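Local atomic coordinates of phosphate transporter (Thermotoga maritima MSB8, PDB entry 6L85), a protein that probably imports phosphate across the membrane by coupling its uptake to sodium ions, as a bacterial relative of the human SLC20 carriers. Residues V38-F50 with I296-E309. Numbering follows the deposited sequence.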
loop_
_atom_site.group_PDB
_atom_site.type_symbol
_atom_site.label_atom_id
_atom_site.label_comp_id
_atom_site.label_asym_id
_atom_site.label_seq_id
_atom_site.Cartn_x
_atom_site.Cartn_y
_atom_site.Cartn_z
ATOM N N VAL B 38 -15.792 -13.905 -9.780
ATOM C CA VAL B 38 -15.732 -12.742 -10.659
ATOM C C VAL B 38 -15.902 -11.454 -9.859
ATOM O O VAL B 38 -15.145 -10.494 -10.032
ATOM C CB VAL B 38 -16.798 -12.875 -11.763
ATOM C CG1 VAL B 38 -16.952 -11.567 -12.525
ATOM C CG2 VAL B 38 -16.441 -14.029 -12.712
ATOM N N ARG B 39 -16.890 -11.424 -8.962
ATOM C CA ARG B 39 -17.179 -10.229 -8.172
ATOM C C ARG B 39 -16.006 -9.856 -7.265
ATOM O O ARG B 39 -15.629 -8.674 -7.162
ATOM C CB ARG B 39 -18.449 -10.466 -7.350
ATOM C CG ARG B 39 -18.625 -9.545 -6.149
ATOM C CD ARG B 39 -18.717 -8.073 -6.557
ATOM N NE ARG B 39 -20.042 -7.684 -7.040
ATOM C CZ ARG B 39 -21.041 -7.291 -6.255
ATOM N NH1 ARG B 39 -20.873 -7.234 -4.935
ATOM N NH2 ARG B 39 -22.208 -6.954 -6.794
ATOM N N GLN B 40 -15.421 -10.848 -6.592
ATOM C CA GLN B 40 -14.243 -10.583 -5.774
ATOM C C GLN B 40 -13.099 -10.082 -6.640
ATOM O O GLN B 40 -12.393 -9.135 -6.270
ATOM C CB GLN B 40 -13.822 -11.847 -5.020
ATOM C CG GLN B 40 -14.878 -12.421 -4.089
ATOM C CD GLN B 40 -14.424 -13.712 -3.435
ATOM O OE1 GLN B 40 -13.969 -14.644 -4.100
ATOM N NE2 GLN B 40 -14.535 -13.766 -2.116
ATOM N N ALA B 41 -12.873 -10.755 -7.776
ATOM C CA ALA B 41 -11.825 -10.344 -8.703
ATOM C C ALA B 41 -11.998 -8.884 -9.084
ATOM O O ALA B 41 -11.028 -8.120 -9.098
ATOM C CB ALA B 41 -11.839 -11.232 -9.951
ATOM N N ALA B 42 -13.242 -8.471 -9.339
ATOM C CA ALA B 42 -13.499 -7.089 -9.727
ATOM C C ALA B 42 -13.156 -6.117 -8.598
ATOM O O ALA B 42 -12.531 -5.080 -8.839
ATOM C CB ALA B 42 -14.954 -6.932 -10.171
ATOM N N LEU B 43 -13.542 -6.436 -7.353
ATOM C CA LEU B 43 -13.267 -5.504 -6.247
ATOM C C LEU B 43 -11.765 -5.366 -5.982
ATOM O O LEU B 43 -11.231 -4.241 -5.791
ATOM C CB LEU B 43 -14.004 -5.964 -4.986
ATOM C CG LEU B 43 -15.532 -5.939 -5.098
ATOM C CD1 LEU B 43 -16.236 -6.678 -3.922
ATOM C CD2 LEU B 43 -16.046 -4.516 -5.243
ATOM N N ILE B 44 -11.063 -6.504 -5.975
ATOM C CA ILE B 44 -9.614 -6.476 -5.814
ATOM C C ILE B 44 -8.976 -5.636 -6.914
ATOM O O ILE B 44 -8.145 -4.751 -6.643
ATOM C CB ILE B 44 -9.035 -7.903 -5.807
ATOM C CG1 ILE B 44 -9.698 -8.764 -4.740
ATOM C CG2 ILE B 44 -7.530 -7.860 -5.589
ATOM C CD1 ILE B 44 -9.208 -10.192 -4.735
ATOM N N ALA B 45 -9.355 -5.902 -8.174
ATOM C CA ALA B 45 -8.749 -5.179 -9.293
ATOM C C ALA B 45 -9.030 -3.697 -9.185
ATOM O O ALA B 45 -8.176 -2.879 -9.520
ATOM C CB ALA B 45 -9.264 -5.713 -10.628
ATOM N N MET B 46 -10.229 -3.332 -8.720
ATOM C CA MET B 46 -10.565 -1.925 -8.539
ATOM C C MET B 46 -9.523 -1.228 -7.690
ATOM O O MET B 46 -9.075 -0.121 -8.013
ATOM C CB MET B 46 -11.934 -1.787 -7.883
ATOM C CG MET B 46 -13.076 -1.917 -8.851
ATOM S SD MET B 46 -14.622 -1.575 -8.003
ATOM C CE MET B 46 -14.784 0.184 -8.293
ATOM N N PHE B 47 -9.132 -1.864 -6.587
ATOM C CA PHE B 47 -8.140 -1.202 -5.741
ATOM C C PHE B 47 -6.742 -1.228 -6.370
ATOM O O PHE B 47 -6.028 -0.216 -6.352
ATOM C CB PHE B 47 -8.126 -1.814 -4.339
ATOM C CG PHE B 47 -7.779 -0.820 -3.280
ATOM C CD1 PHE B 47 -6.450 -0.500 -3.015
ATOM C CD2 PHE B 47 -8.781 -0.151 -2.586
ATOM C CE1 PHE B 47 -6.124 0.449 -2.049
ATOM C CE2 PHE B 47 -8.468 0.788 -1.626
ATOM C CZ PHE B 47 -7.133 1.095 -1.358
ATOM N N LEU B 48 -6.350 -2.364 -6.964
ATOM C CA LEU B 48 -4.970 -2.526 -7.426
ATOM C C LEU B 48 -4.684 -1.736 -8.711
ATOM O O LEU B 48 -3.582 -1.190 -8.868
ATOM C CB LEU B 48 -4.652 -4.011 -7.612
ATOM C CG LEU B 48 -4.044 -4.776 -6.425
ATOM C CD1 LEU B 48 -2.742 -4.147 -5.919
ATOM C CD2 LEU B 48 -5.046 -4.888 -5.298
ATOM N N GLU B 49 -5.652 -1.669 -9.640
ATOM C CA GLU B 49 -5.503 -0.853 -10.844
ATOM C C GLU B 49 -5.306 0.613 -10.467
ATOM O O GLU B 49 -4.424 1.304 -11.005
ATOM C CB GLU B 49 -6.747 -0.981 -11.739
ATOM C CG GLU B 49 -7.053 -2.354 -12.314
ATOM C CD GLU B 49 -6.208 -2.628 -13.541
ATOM O OE1 GLU B 49 -5.725 -1.642 -14.135
ATOM O OE2 GLU B 49 -6.009 -3.807 -13.894
ATOM N N PHE B 50 -6.140 1.108 -9.543
ATOM C CA PHE B 50 -6.040 2.506 -9.132
ATOM C C PHE B 50 -4.703 2.758 -8.455
ATOM O O PHE B 50 -4.055 3.777 -8.705
ATOM C CB PHE B 50 -7.222 2.874 -8.219
ATOM C CG PHE B 50 -7.086 4.217 -7.542
ATOM C CD1 PHE B 50 -7.446 5.388 -8.201
ATOM C CD2 PHE B 50 -6.589 4.309 -6.243
ATOM C CE1 PHE B 50 -7.309 6.630 -7.571
ATOM C CE2 PHE B 50 -6.466 5.558 -5.598
ATOM C CZ PHE B 50 -6.823 6.704 -6.252
ATOM N N ILE B 296 -10.810 3.514 -14.807
ATOM C CA ILE B 296 -10.438 2.108 -14.975
ATOM C C ILE B 296 -11.139 1.241 -13.922
ATOM O O ILE B 296 -11.712 0.192 -14.243
ATOM C CB ILE B 296 -8.905 1.938 -14.909
ATOM C CG1 ILE B 296 -8.216 2.543 -16.131
ATOM C CG2 ILE B 296 -8.509 0.466 -14.857
ATOM C CD1 ILE B 296 -6.697 2.424 -16.077
ATOM N N SER B 297 -11.102 1.668 -12.652
ATOM C CA SER B 297 -11.761 0.905 -11.584
ATOM C C SER B 297 -13.252 0.730 -11.857
ATOM O O SER B 297 -13.809 -0.371 -11.712
ATOM C CB SER B 297 -11.563 1.609 -10.240
ATOM O OG SER B 297 -10.228 1.428 -9.803
ATOM N N LEU B 298 -13.916 1.812 -12.248
ATOM C CA LEU B 298 -15.346 1.735 -12.502
ATOM C C LEU B 298 -15.640 0.867 -13.726
ATOM O O LEU B 298 -16.613 0.105 -13.732
ATOM C CB LEU B 298 -15.912 3.155 -12.629
ATOM C CG LEU B 298 -16.085 3.918 -11.297
ATOM C CD1 LEU B 298 -16.498 5.369 -11.498
ATOM C CD2 LEU B 298 -17.103 3.246 -10.358
ATOM N N GLY B 299 -14.790 0.923 -14.759
ATOM C CA GLY B 299 -14.974 0.037 -15.896
ATOM C C GLY B 299 -14.772 -1.419 -15.525
ATOM O O GLY B 299 -15.470 -2.304 -16.027
ATOM N N VAL B 300 -13.804 -1.693 -14.648
ATOM C CA VAL B 300 -13.610 -3.056 -14.172
ATOM C C VAL B 300 -14.879 -3.553 -13.505
ATOM O O VAL B 300 -15.331 -4.677 -13.753
ATOM C CB VAL B 300 -12.423 -3.133 -13.195
ATOM C CG1 VAL B 300 -12.551 -4.414 -12.303
ATOM C CG2 VAL B 300 -11.102 -3.096 -13.927
ATOM N N PHE B 301 -15.483 -2.710 -12.661
ATOM C CA PHE B 301 -16.639 -3.168 -11.896
ATOM C C PHE B 301 -17.907 -3.273 -12.739
ATOM O O PHE B 301 -18.659 -4.237 -12.597
ATOM C CB PHE B 301 -16.904 -2.249 -10.705
ATOM C CG PHE B 301 -18.002 -2.745 -9.810
ATOM C CD1 PHE B 301 -17.778 -3.797 -8.928
ATOM C CD2 PHE B 301 -19.267 -2.190 -9.873
ATOM C CE1 PHE B 301 -18.807 -4.271 -8.089
ATOM C CE2 PHE B 301 -20.306 -2.650 -9.039
ATOM C CZ PHE B 301 -20.074 -3.690 -8.143
ATOM N N PHE B 302 -18.196 -2.285 -13.577
ATOM C CA PHE B 302 -19.482 -2.265 -14.258
ATOM C C PHE B 302 -19.494 -2.990 -15.591
ATOM O O PHE B 302 -20.581 -3.325 -16.082
ATOM C CB PHE B 302 -19.949 -0.834 -14.495
ATOM C CG PHE B 302 -20.479 -0.164 -13.258
ATOM C CD1 PHE B 302 -21.671 -0.587 -12.676
ATOM C CD2 PHE B 302 -19.785 0.888 -12.678
ATOM C CE1 PHE B 302 -22.160 0.031 -11.530
ATOM C CE2 PHE B 302 -20.263 1.515 -11.542
ATOM C CZ PHE B 302 -21.455 1.086 -10.961
ATOM N N LEU B 303 -18.346 -3.212 -16.217
ATOM C CA LEU B 303 -18.426 -3.826 -17.534
ATOM C C LEU B 303 -17.447 -4.982 -17.707
ATOM O O LEU B 303 -17.725 -5.921 -18.458
ATOM C CB LEU B 303 -18.233 -2.750 -18.610
ATOM C CG LEU B 303 -18.385 -3.198 -20.065
ATOM C CD1 LEU B 303 -19.678 -4.009 -20.256
ATOM C CD2 LEU B 303 -18.338 -1.991 -21.010
ATOM N N GLY B 304 -16.305 -4.939 -17.014
ATOM C CA GLY B 304 -15.308 -5.987 -17.168
ATOM C C GLY B 304 -15.777 -7.327 -16.660
ATOM O O GLY B 304 -15.224 -8.370 -17.050
ATOM N N GLN B 305 -16.840 -7.311 -15.854
ATOM C CA GLN B 305 -17.432 -8.470 -15.206
ATOM C C GLN B 305 -18.189 -9.273 -16.257
ATOM O O GLN B 305 -19.118 -10.018 -15.924
ATOM C CB GLN B 305 -18.365 -8.030 -14.056
ATOM C CG GLN B 305 -17.668 -7.701 -12.715
ATOM C CD GLN B 305 -18.599 -7.795 -11.485
ATOM O OE1 GLN B 305 -18.875 -8.882 -10.986
ATOM N NE2 GLN B 305 -19.050 -6.653 -10.985
ATOM N N LYS B 306 -17.856 -9.052 -17.541
ATOM C CA LYS B 306 -18.368 -9.858 -18.648
ATOM C C LYS B 306 -17.256 -10.525 -19.454
ATOM O O LYS B 306 -17.230 -11.757 -19.547
ATOM C CB LYS B 306 -19.263 -8.987 -19.542
ATOM C CG LYS B 306 -20.699 -8.814 -18.996
ATOM C CD LYS B 306 -20.777 -7.769 -17.886
ATOM C CE LYS B 306 -22.175 -7.711 -17.272
ATOM N NZ LYS B 306 -22.439 -8.826 -16.296
ATOM N N VAL B 307 -16.302 -9.764 -19.997
ATOM C CA VAL B 307 -15.206 -10.351 -20.776
ATOM C C VAL B 307 -14.227 -11.131 -19.894
ATOM O O VAL B 307 -13.510 -12.029 -20.389
ATOM C CB VAL B 307 -14.530 -9.213 -21.567
ATOM C CG1 VAL B 307 -14.275 -8.044 -20.634
ATOM C CG2 VAL B 307 -13.239 -9.665 -22.274
ATOM N N MET B 308 -14.203 -10.836 -18.586
ATOM C CA MET B 308 -13.383 -11.623 -17.667
ATOM C C MET B 308 -13.816 -13.089 -17.660
ATOM O O MET B 308 -12.990 -13.991 -17.858
ATOM C CB MET B 308 -13.461 -11.025 -16.260
ATOM C CG MET B 308 -12.299 -11.344 -15.363
ATOM S SD MET B 308 -12.594 -10.754 -13.682
ATOM C CE MET B 308 -13.915 -9.536 -13.862
ATOM N N GLU B 309 -15.110 -13.352 -17.407
ATOM C CA GLU B 309 -15.621 -14.727 -17.410
ATOM C C GLU B 309 -16.015 -15.197 -18.809
ATOM O O GLU B 309 -17.030 -15.873 -18.999
ATOM C CB GLU B 309 -16.813 -14.809 -16.458
ATOM C CG GLU B 309 -17.879 -13.754 -16.757
ATOM C CD GLU B 309 -19.226 -14.029 -16.111
ATOM O OE1 GLU B 309 -19.794 -15.116 -16.356
ATOM O OE2 GLU B 309 -19.723 -13.143 -15.379
#
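In an antiparallel pair of helices, 38-50 and 296-302, probably membrane-spanning, Met46 and Phe301 each fit as a knob into a hole of the other helix: Met46 among Ser297, Leu298, Val300 and Phe301, and Phe301 among Arg39, Ala42, Leu43 and Met46. The short segment axes run at 170° and approach to 8.5 Å. Small residues permit this: Ala42 brings little bulk, and Ser297 is slim enough for its OG to donate to Met46 O at 2.6 Å, in the carbonyl plane on a lone pair. Flexible Met46 lays its SD 4.8 Å from the Phe301 ring centroid, an oblique Met-aromatic contact. With CG anti to the backbone N (chi1 -175°), Phe301 sends its ring along Leu43 to Arg39; Phe301 CZ lies over one guanidinium face, toward its rim, the planes 49° apart. Phe215 of the second subunit meets the ring edge-to-face. Beyond Leu303, where the backbone leaves helical angles, Gln305 NE2 donates to Phe301 O at 2.9 Å, while Gln305 CG packs between Val38 CG1 and Ala42 CB. With an alanine here, Phe301 O is likely to lose this donor and a gap to open beside Val38 and Ala42. Near the start of 296-302, Ile296 CG2 lies 3.6 Å from Glu49 OE1, which is hydrogen-bonded to His254.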